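Local coordinates for C381 turret protein (PDB 4IND) that builds the turrets of an archaeal icosahedral virus, five copies, each of three jelly-roll domains, assembling into a pentamer that probably crowns the capsid vertices, at residues Gln8-Asn13 with Ile35-Tyr40; Thr177-Met182 with Leu227-Ile232; Ile262-Glu267 with Glu374-Glu379. All coordinates share one frame; numbering follows the deposited sequence. Where two conformers were deposited one is given.

Contact 1. Residues Gln8-Asn13 with Ile35-Tyr40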
loop_
_atom_site.group_PDB
_atom_site.type_symbol
_atom_site.label_atom_id
_atom_site.label_comp_id
_atom_site.label_asym_id
_atom_site.label_seq_id
_atom_site.Cartn_x
_atom_site.Cartn_y
_atom_site.Cartn_z
ATOM N N GLN A 8 11.196 -45.637 -1.012
ATOM C CA GLN A 8 12.646 -45.690 -0.804
ATOM C C GLN A 8 13.035 -44.838 0.390
ATOM O O GLN A 8 12.289 -43.949 0.776
ATOM C CB GLN A 8 13.378 -45.126 -2.018
ATOM C CG GLN A 8 13.086 -45.829 -3.312
ATOM C CD GLN A 8 13.795 -45.164 -4.456
ATOM O OE1 GLN A 8 15.004 -45.309 -4.617
ATOM N NE2 GLN A 8 13.055 -44.409 -5.249
ATOM N N SER A 9 14.214 -45.086 0.955
ATOM C CA SER A 9 14.747 -44.204 1.978
ATOM C C SER A 9 15.580 -43.104 1.318
ATOM O O SER A 9 16.087 -43.271 0.213
ATOM C CB SER A 9 15.596 -44.996 2.975
ATOM O OG SER A 9 16.782 -45.440 2.357
ATOM N N PHE A 10 15.686 -41.953 1.967
ATOM C CA PHE A 10 16.532 -40.887 1.437
ATOM C C PHE A 10 17.116 -40.040 2.551
ATOM O O PHE A 10 16.448 -39.785 3.563
ATOM C CB PHE A 10 15.775 -40.013 0.405
ATOM C CG PHE A 10 14.633 -39.211 0.987
ATOM C CD1 PHE A 10 14.743 -37.840 1.149
ATOM C CD2 PHE A 10 13.440 -39.827 1.344
ATOM C CE1 PHE A 10 13.681 -37.082 1.675
ATOM C CE2 PHE A 10 12.377 -39.090 1.863
ATOM C CZ PHE A 10 12.490 -37.708 2.021
ATOM N N PRO A 11 18.370 -39.595 2.368
ATOM C CA PRO A 11 19.023 -38.730 3.362
ATOM C C PRO A 11 18.487 -37.322 3.204
ATOM O O PRO A 11 18.282 -36.848 2.058
ATOM C CB PRO A 11 20.494 -38.780 2.943
ATOM C CG PRO A 11 20.436 -38.973 1.451
ATOM C CD PRO A 11 19.247 -39.885 1.221
ATOM N N ALA A 12 18.234 -36.633 4.319
ATOM C CA ALA A 12 17.621 -35.308 4.208
ATOM C C ALA A 12 18.179 -34.299 5.202
ATOM O O ALA A 12 17.460 -33.436 5.703
ATOM C CB ALA A 12 16.099 -35.421 4.323
ATOM N N ASN A 13 19.473 -34.385 5.477
ATOM C CA ASN A 13 20.081 -33.491 6.464
ATOM C C ASN A 13 20.245 -32.021 6.108
ATOM O O ASN A 13 20.246 -31.167 7.002
ATOM C CB ASN A 13 21.426 -34.063 6.892
ATOM C CG ASN A 13 21.271 -35.452 7.413
ATOM O OD1 ASN A 13 20.743 -35.631 8.510
ATOM N ND2 ASN A 13 21.619 -36.450 6.596
ATOM N N ILE A 35 15.888 -33.134 -0.452
ATOM C CA ILE A 35 14.556 -33.268 -1.047
ATOM C C ILE A 35 14.432 -34.252 -2.221
ATOM O O ILE A 35 13.338 -34.510 -2.697
ATOM C CB ILE A 35 13.993 -31.900 -1.462
ATOM C CG1 ILE A 35 14.822 -31.265 -2.576
ATOM C CG2 ILE A 35 13.919 -30.967 -0.251
ATOM C CD1 ILE A 35 14.236 -29.930 -3.100
ATOM N N PHE A 36 15.549 -34.815 -2.665
ATOM C CA PHE A 36 15.512 -35.759 -3.780
ATOM C C PHE A 36 15.516 -37.209 -3.301
ATOM O O PHE A 36 16.332 -37.582 -2.458
ATOM C CB PHE A 36 16.667 -35.489 -4.768
ATOM C CG PHE A 36 16.637 -36.370 -5.997
ATOM C CD1 PHE A 36 15.778 -36.086 -7.050
ATOM C CD2 PHE A 36 17.481 -37.463 -6.097
ATOM C CE1 PHE A 36 15.751 -36.886 -8.183
ATOM C CE2 PHE A 36 17.472 -38.280 -7.221
ATOM C CZ PHE A 36 16.610 -37.989 -8.275
ATOM N N VAL A 37 14.602 -38.014 -3.841
ATOM C CA VAL A 37 14.454 -39.410 -3.467
ATOM C C VAL A 37 14.804 -40.244 -4.683
ATOM O O VAL A 37 14.232 -40.057 -5.755
ATOM C CB VAL A 37 13.000 -39.725 -3.017
ATOM C CG1 VAL A 37 12.870 -41.176 -2.553
ATOM C CG2 VAL A 37 12.550 -38.744 -1.932
ATOM N N GLY A 38 15.747 -41.170 -4.514
ATOM C CA GLY A 38 16.145 -42.065 -5.590
ATOM C C GLY A 38 17.588 -41.843 -6.012
ATOM O O GLY A 38 18.319 -41.102 -5.385
ATOM N N SER A 39 17.981 -42.504 -7.093
ATOM C CA SER A 39 19.325 -42.384 -7.635
ATOM C C SER A 39 19.348 -41.415 -8.809
ATOM O O SER A 39 18.304 -41.036 -9.341
ATOM C CB SER A 39 19.832 -43.757 -8.083
ATOM O OG SER A 39 19.971 -44.634 -6.981
ATOM N N TYR A 40 20.547 -41.009 -9.219
ATOM C CA TYR A 40 20.679 -40.203 -10.417
ATOM C C TYR A 40 21.979 -40.552 -11.094
ATOM O O TYR A 40 22.861 -41.148 -10.485
ATOM C CB TYR A 40 20.613 -38.721 -10.102
ATOM C CG TYR A 40 21.833 -38.190 -9.402
ATOM C CD1 TYR A 40 22.930 -37.738 -10.128
ATOM C CD2 TYR A 40 21.881 -38.124 -8.017
ATOM C CE1 TYR A 40 24.047 -37.233 -9.482
ATOM C CE2 TYR A 40 22.988 -37.629 -7.365
ATOM C CZ TYR A 40 24.062 -37.174 -8.103
ATOM O OH TYR A 40 25.177 -36.673 -7.470
HETATM O O HOH W 1 16.409 -45.384 -7.144
HETATM O O HOH W 2 17.178 -42.005 -2.182
HETATM O O HOH W 3 17.765 -36.071 -0.551
#
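The N-terminal strand 9-11 lies beside strand 36-37, the outermost strand of a three-stranded sheet in the first, galactose-binding-like domain. The apolar centre of the contact is a CH-pi arrangement. Val37 sets its CG2 methyl over the middle of the Phe10 ring, 3.6 Å from the ring centroid and only 13° off the normal. Phe10 reaches this place from the crowded first-torsion position, with CG between the backbone N and the carbonyl carbon (chi1 66°). The other Val37 methyl, CG1, lies 4.0 Å from Gln8 CB, so the two methyls of the branched valine serve different partners. Beyond it the extended Gln8 chain brings OE1 to 3.6 Å from Gly38 CA. Glycine suits this spot: at its positive phi of 115° a beta carbon would press on the Val37 carbonyl oxygen. A water joins the backbones, donating to Ser9 O and accepting from Gly38 N, 2.9 Å to each atom, and another links the Gln8 side-chain OE1 to Ser39 N. Both strands pair directly with other partners: Val37 bonds to Ser68 through the backbone, whereas Ser9 to Pro11 form a parallel ladder with a strand of the second subunit. Across these two segments, then, a CH-pi contact, the packing of Gln8 and a few bridging waters do the holding, while strand 9-11 extends a sheet over the subunit interface.

Contact 2. Residues Thr177-Met182 with Leu227-Ile232; sequences TYAIKM and LVYLKI. With 2HP (dihydrogenphosphate ion), chain B; 2HP (dihydrogenphosphate ion), chain Y.
Four backbone hydrogen bonds tie these antiparallel strands, in two reciprocal pairs: Tyr178 with Leu230 and Ile180 with Val228. The straightest runs from Ile180 N to Val228 O, 2.9 Å long with 175° at the hydrogen, and all four approach in the carbonyl plane. On the face carrying Ile180 and Leu230, the branched chains cross obliquely, CD1 of Ile180 lying 3.8 Å from CD1 of Leu230. Beside them Ile232 brings CG1 to 3.8 Å from Tyr178 CD2, the two side chains crossing at about a right angle. The opposite face pairs the small Ala179 with Tyr229, whose CE1 lies 3.7 Å from Ala179 CB. Its lysines reach separate phosphates: the fully extended Lys231 hydrogen-bonds through NZ to O3 of the chain B ion (2.8 Å), whereas Lys181, bent at chi3 (-63°), hydrogen-bonds through NZ to O4 of the chain Y ion (3.1 Å). Asp235 of the third subunit receives both Lys181 NZ, on its backbone O, and Tyr229 OH, on its carboxylate; Tyr178 OH bonds to Arg174 O. Strand 176-187 runs between strands 221-232 and 253-262 of the second domain's sheet, and Ile180, Val228 and Leu230 pack into the jelly-roll core against Ile202 of strand 194-203.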
loop_
_atom_site.group_PDB
_atom_site.type_symbol
_atom_site.label_atom_id
_atom_site.label_comp_id
_atom_site.label_asym_id
_atom_site.label_seq_id
_atom_site.Cartn_x
_atom_site.Cartn_y
_atom_site.Cartn_z
ATOM N N THR A 177 -9.335 -9.098 -4.741
ATOM C CA THR A 177 -10.185 -9.666 -5.769
ATOM C C THR A 177 -9.278 -10.215 -6.847
ATOM O O THR A 177 -8.266 -9.595 -7.192
ATOM C CB THR A 177 -11.133 -8.595 -6.346
ATOM O OG1 THR A 177 -11.968 -8.096 -5.291
ATOM C CG2 THR A 177 -12.009 -9.192 -7.457
ATOM N N TYR A 178 -9.612 -11.397 -7.355
ATOM C CA TYR A 178 -8.757 -12.075 -8.312
ATOM C C TYR A 178 -9.484 -12.522 -9.557
ATOM O O TYR A 178 -10.654 -12.900 -9.511
ATOM C CB TYR A 178 -8.164 -13.316 -7.672
ATOM C CG TYR A 178 -7.295 -13.046 -6.468
ATOM C CD1 TYR A 178 -5.913 -13.028 -6.576
ATOM C CD2 TYR A 178 -7.858 -12.811 -5.223
ATOM C CE1 TYR A 178 -5.100 -12.798 -5.461
ATOM C CE2 TYR A 178 -7.055 -12.581 -4.098
ATOM C CZ TYR A 178 -5.689 -12.566 -4.229
ATOM O OH TYR A 178 -4.887 -12.357 -3.127
ATOM N N ALA A 179 -8.769 -12.501 -10.671
ATOM C CA ALA A 179 -9.249 -13.119 -11.900
ATOM C C ALA A 179 -8.631 -14.506 -11.969
ATOM O O ALA A 179 -7.443 -14.677 -11.691
ATOM C CB ALA A 179 -8.858 -12.303 -13.104
ATOM N N ILE A 180 -9.438 -15.503 -12.325
ATOM C CA ILE A 180 -8.906 -16.825 -12.623
ATOM C C ILE A 180 -9.256 -17.106 -14.077
ATOM O O ILE A 180 -10.431 -17.183 -14.434
ATOM C CB ILE A 180 -9.534 -17.881 -11.739
ATOM C CG1 ILE A 180 -9.157 -17.619 -10.280
ATOM C CG2 ILE A 180 -9.071 -19.269 -12.171
ATOM C CD1 ILE A 180 -9.919 -18.495 -9.293
ATOM N N LYS A 181 -8.230 -17.199 -14.914
ATOM C CA LYS A 181 -8.413 -17.368 -16.340
ATOM C C LYS A 181 -7.875 -18.740 -16.730
ATOM O O LYS A 181 -6.756 -19.126 -16.352
ATOM C CB LYS A 181 -7.694 -16.256 -17.122
ATOM C CG LYS A 181 -7.965 -16.282 -18.626
ATOM C CD LYS A 181 -7.074 -15.296 -19.386
ATOM C CE LYS A 181 -7.342 -13.847 -18.961
ATOM N NZ LYS A 181 -6.536 -12.890 -19.796
ATOM N N MET A 182 -8.673 -19.492 -17.477
ATOM C CA MET A 182 -8.229 -20.795 -17.932
ATOM C C MET A 182 -8.486 -20.995 -19.422
ATOM O O MET A 182 -9.581 -21.382 -19.827
ATOM C CB MET A 182 -8.882 -21.890 -17.082
ATOM C CG MET A 182 -8.616 -21.702 -15.598
ATOM S SD MET A 182 -9.748 -22.583 -14.516
ATOM C CE MET A 182 -9.617 -24.240 -15.187
ATOM N N LEU A 227 -13.113 -17.381 -17.671
ATOM C CA LEU A 227 -12.624 -16.216 -16.943
ATOM C C LEU A 227 -13.660 -15.892 -15.896
ATOM O O LEU A 227 -14.767 -15.441 -16.217
ATOM C CB LEU A 227 -12.445 -15.020 -17.890
ATOM C CG LEU A 227 -12.053 -13.696 -17.220
ATOM C CD1 LEU A 227 -10.844 -13.903 -16.309
ATOM C CD2 LEU A 227 -11.763 -12.611 -18.236
ATOM N N VAL A 228 -13.318 -16.150 -14.648
ATOM C CA VAL A 228 -14.205 -15.836 -13.533
ATOM C C VAL A 228 -13.442 -15.039 -12.477
ATOM O O VAL A 228 -12.237 -14.896 -12.572
ATOM C CB VAL A 228 -14.812 -17.106 -12.915
ATOM C CG1 VAL A 228 -15.627 -17.849 -13.954
ATOM C CG2 VAL A 228 -13.714 -17.999 -12.361
ATOM N N TYR A 229 -14.153 -14.494 -11.500
ATOM C CA TYR A 229 -13.513 -13.626 -10.531
ATOM C C TYR A 229 -13.961 -14.018 -9.134
ATOM O O TYR A 229 -15.114 -14.375 -8.934
ATOM C CB TYR A 229 -13.892 -12.162 -10.814
ATOM C CG TYR A 229 -13.594 -11.678 -12.215
ATOM C CD1 TYR A 229 -12.377 -11.095 -12.531
ATOM C CD2 TYR A 229 -14.539 -11.780 -13.218
ATOM C CE1 TYR A 229 -12.115 -10.620 -13.823
ATOM C CE2 TYR A 229 -14.279 -11.322 -14.508
ATOM C CZ TYR A 229 -13.059 -10.754 -14.797
ATOM O OH TYR A 229 -12.781 -10.298 -16.060
ATOM N N LEU A 230 -13.055 -13.931 -8.165
ATOM C CA LEU A 230 -13.379 -14.208 -6.772
ATOM C C LEU A 230 -13.064 -12.998 -5.944
ATOM O O LEU A 230 -11.949 -12.478 -6.019
ATOM C CB LEU A 230 -12.493 -15.344 -6.228
ATOM C CG LEU A 230 -12.672 -16.734 -6.787
ATOM C CD1 LEU A 230 -11.685 -17.694 -6.082
ATOM C CD2 LEU A 230 -14.086 -17.149 -6.528
ATOM N N LYS A 231 -14.022 -12.560 -5.139
ATOM C CA LYS A 231 -13.698 -11.564 -4.131
ATOM C C LYS A 231 -13.316 -12.254 -2.826
ATOM O O LYS A 231 -14.160 -12.826 -2.133
ATOM C CB LYS A 231 -14.845 -10.591 -3.901
ATOM C CG LYS A 231 -14.477 -9.547 -2.830
ATOM C CD LYS A 231 -15.569 -8.516 -2.578
ATOM C CE LYS A 231 -15.035 -7.490 -1.586
ATOM N NZ LYS A 231 -16.016 -6.440 -1.254
ATOM N N ILE A 232 -12.031 -12.238 -2.504
ATOM C CA ILE A 232 -11.577 -12.846 -1.260
ATOM C C ILE A 232 -11.592 -11.774 -0.178
ATOM O O ILE A 232 -10.720 -10.918 -0.138
ATOM C CB ILE A 232 -10.163 -13.420 -1.405
ATOM C CG1 ILE A 232 -10.116 -14.420 -2.575
ATOM C CG2 ILE A 232 -9.701 -14.076 -0.081
ATOM C CD1 ILE A 232 -10.971 -15.686 -2.329
HETATM P P 2HP B . -17.147 -4.301 -3.903
HETATM O O1 2HP B . -18.240 -3.955 -4.868
HETATM O O2 2HP B . -16.453 -5.448 -4.580
HETATM O O3 2HP B . -17.776 -4.714 -2.528
HETATM O O4 2HP B . -16.125 -3.137 -3.751
HETATM P P 2HP Y . -2.913 -11.943 -20.560
HETATM O O1 2HP Y . -4.038 -11.148 -21.288
HETATM O O2 2HP Y . -2.358 -11.164 -19.409
HETATM O O3 2HP Y . -1.719 -12.103 -21.436
HETATM O O4 2HP Y . -3.483 -13.311 -20.091
#

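Contact 3. Residues Ile262-Glu267 with Glu374-Glu379; sequences INELVE and EQIAGE. With 2HP (dihydrogenphosphate ion), chain B.
Leu265 O is gripped twice by strand 365-377: Ala377 N gives it a nearly linear hydrogen bond (2.9 Å, 173°) and Ile376 CA a weaker C-H contact. These are the opening rungs of the antiparallel ladder between the first and last strands of the third jelly roll. Val266 and Ile376 form its non-hydrogen-bonded pair, and a second, more bent bond runs from Glu267 N to Gln375 O (2.8 Å, 135°). Before the strand begins, a water accepts from Leu265 N and donates to Ala377 O. Ala377 CB meets Leu265 CB (3.7 Å) and Glu267 OE1 (3.6 Å), with Tyr229 also against it; a methyl suits so close a fit. Glu267 crosses Gln375 obliquely, OE2 3.4 Å from Gln375 CG, and the Gln375 amide bonds through NE2 to Ser295 OG. Glu264 forms a salt bridge through OE2 with Arg347 of the third subunit, but its OE1 is buried without a polar partner, 4.8 Å from the similarly placed Glu374 OE2. The like charges may favour a proton on one acid, although that arginine would offset this. Lys231 and His296 hydrogen-bond the chain B phosphate, and Ile376, its CG1 anti to the carbonyl carbon, sends CD1 to 3.2 Å from O1 of that ion.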
loop_
_atom_site.group_PDB
_atom_site.type_symbol
_atom_site.label_atom_id
_atom_site.label_comp_id
_atom_site.label_asym_id
_atom_site.label_seq_id
_atom_site.Cartn_x
_atom_site.Cartn_y
_atom_site.Cartn_z
ATOM N N ILE A 262 -6.765 -8.251 -9.282
ATOM C CA ILE A 262 -7.313 -7.145 -10.069
ATOM C C ILE A 262 -7.787 -5.998 -9.176
ATOM O O ILE A 262 -7.976 -6.176 -7.966
ATOM C CB ILE A 262 -8.485 -7.592 -10.980
ATOM C CG1 ILE A 262 -9.667 -8.070 -10.137
ATOM C CG2 ILE A 262 -8.013 -8.669 -11.975
ATOM C CD1 ILE A 262 -11.004 -8.083 -10.912
ATOM N N ASN A 263 -7.926 -4.816 -9.775
ATOM C CA ASN A 263 -8.610 -3.709 -9.148
ATOM C C ASN A 263 -10.096 -3.814 -9.450
ATOM O O ASN A 263 -10.504 -4.614 -10.288
ATOM C CB ASN A 263 -8.023 -2.375 -9.624
ATOM C CG ASN A 263 -6.672 -2.104 -9.001
ATOM O OD1 ASN A 263 -6.442 -2.465 -7.852
ATOM N ND2 ASN A 263 -5.764 -1.501 -9.760
ATOM N N GLU A 264 -10.908 -3.026 -8.759
ATOM C CA GLU A 264 -12.347 -3.133 -8.928
ATOM C C GLU A 264 -12.731 -3.084 -10.403
ATOM O O GLU A 264 -12.250 -2.244 -11.161
ATOM C CB GLU A 264 -13.091 -2.034 -8.167
ATOM C CG GLU A 264 -14.597 -2.217 -8.266
ATOM C CD GLU A 264 -15.381 -1.132 -7.553
ATOM O OE1 GLU A 264 -16.543 -1.400 -7.189
ATOM O OE2 GLU A 264 -14.842 -0.018 -7.364
ATOM N N LEU A 265 -13.586 -4.013 -10.804
ATOM C CA LEU A 265 -14.061 -4.074 -12.171
ATOM C C LEU A 265 -15.577 -3.942 -12.204
ATOM O O LEU A 265 -16.307 -4.865 -11.848
ATOM C CB LEU A 265 -13.621 -5.396 -12.813
ATOM C CG LEU A 265 -14.226 -5.713 -14.193
ATOM C CD1 LEU A 265 -14.070 -4.557 -15.166
ATOM C CD2 LEU A 265 -13.600 -6.990 -14.767
ATOM N N VAL A 266 -16.060 -2.783 -12.624
ATOM C CA VAL A 266 -17.488 -2.623 -12.849
ATOM C C VAL A 266 -17.807 -3.185 -14.225
ATOM O O VAL A 266 -17.471 -2.581 -15.247
ATOM C CB VAL A 266 -17.898 -1.156 -12.760
ATOM C CG1 VAL A 266 -19.397 -1.001 -13.044
ATOM C CG2 VAL A 266 -17.557 -0.601 -11.380
ATOM N N GLU A 267 -18.435 -4.357 -14.250
ATOM C CA GLU A 267 -18.718 -5.022 -15.513
ATOM C C GLU A 267 -19.770 -4.274 -16.313
ATOM O O GLU A 267 -19.684 -4.165 -17.534
ATOM C CB GLU A 267 -19.149 -6.462 -15.255
ATOM C CG GLU A 267 -18.070 -7.243 -14.535
ATOM C CD GLU A 267 -18.433 -8.701 -14.313
ATOM O OE1 GLU A 267 -17.507 -9.530 -14.184
ATOM O OE2 GLU A 267 -19.640 -9.020 -14.255
ATOM N N GLU A 374 -25.074 -1.727 -10.195
ATOM C CA GLU A 374 -23.849 -2.086 -10.870
ATOM C C GLU A 374 -23.645 -3.579 -10.694
ATOM O O GLU A 374 -23.976 -4.139 -9.646
ATOM C CB GLU A 374 -22.650 -1.355 -10.245
ATOM C CG GLU A 374 -22.727 0.164 -10.246
ATOM C CD GLU A 374 -21.532 0.810 -9.529
ATOM O OE1 GLU A 374 -21.237 1.995 -9.787
ATOM O OE2 GLU A 374 -20.887 0.131 -8.699
ATOM N N GLN A 375 -23.114 -4.230 -11.721
ATOM C CA GLN A 375 -22.615 -5.601 -11.567
ATOM C C GLN A 375 -21.102 -5.523 -11.490
ATOM O O GLN A 375 -20.452 -4.942 -12.369
ATOM C CB GLN A 375 -23.053 -6.466 -12.750
ATOM C CG GLN A 375 -22.498 -7.890 -12.692
ATOM C CD GLN A 375 -23.200 -8.816 -13.662
ATOM O OE1 GLN A 375 -23.971 -8.374 -14.510
ATOM N NE2 GLN A 375 -22.952 -10.110 -13.530
ATOM N N ILE A 376 -20.539 -6.101 -10.434
ATOM C CA ILE A 376 -19.136 -5.931 -10.127
ATOM C C ILE A 376 -18.451 -7.285 -10.121
ATOM O O ILE A 376 -19.001 -8.258 -9.605
ATOM C CB ILE A 376 -18.986 -5.241 -8.777
ATOM C CG1 ILE A 376 -19.640 -3.844 -8.872
ATOM C CG2 ILE A 376 -17.519 -5.162 -8.368
ATOM C CD1 ILE A 376 -19.855 -3.155 -7.554
ATOM N N ALA A 377 -17.258 -7.355 -10.711
ATOM C CA ALA A 377 -16.521 -8.627 -10.747
ATOM C C ALA A 377 -16.226 -9.104 -9.345
ATOM O O ALA A 377 -15.837 -8.312 -8.472
ATOM C CB ALA A 377 -15.223 -8.496 -11.554
ATOM N N GLY A 378 -16.385 -10.415 -9.134
ATOM C CA GLY A 378 -15.959 -11.058 -7.894
ATOM C C GLY A 378 -17.111 -11.801 -7.238
ATOM O O GLY A 378 -18.087 -11.182 -6.795
ATOM N N GLU A 379 -17.025 -13.129 -7.211
ATOM C CA GLU A 379 -17.995 -13.936 -6.471
ATOM C C GLU A 379 -17.827 -13.620 -4.978
ATOM O O GLU A 379 -16.700 -13.566 -4.480
ATOM C CB GLU A 379 -17.736 -15.429 -6.705
ATOM C CG GLU A 379 -18.807 -16.357 -6.131
ATOM C CD GLU A 379 -20.159 -16.180 -6.824
ATOM O OE1 GLU A 379 -21.212 -16.393 -6.170
ATOM O OE2 GLU A 379 -20.169 -15.848 -8.030
HETATM P P 2HP B . -17.147 -4.301 -3.903
HETATM O O1 2HP B . -18.240 -3.955 -4.868
HETATM O O2 2HP B . -16.453 -5.448 -4.580
HETATM O O3 2HP B . -17.776 -4.714 -2.528
HETATM O O4 2HP B . -16.125 -3.137 -3.751
HETATM O O HOH W 4 -14.302 -6.256 -8.775
#

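How the contacts relate
The contacts follow one another along the chain and sample all three jelly rolls. Contact 1 lies at the far end of the first domain, its centre about 38 Å from that of contact 2 and about 48 Å from that of contact 3, on the opposite side of the chain's centre from contact 3. Contacts 2 and 3, with centres about 10 Å apart, meet where the second domain passes into the third: Ile262 N probably bonds to Thr177 O, and Glu379 N to Tyr229 O. They also share one phosphate. Contact 1 faces the second subunit and the other two face the third, so each end of this series takes part in pentamer assembly.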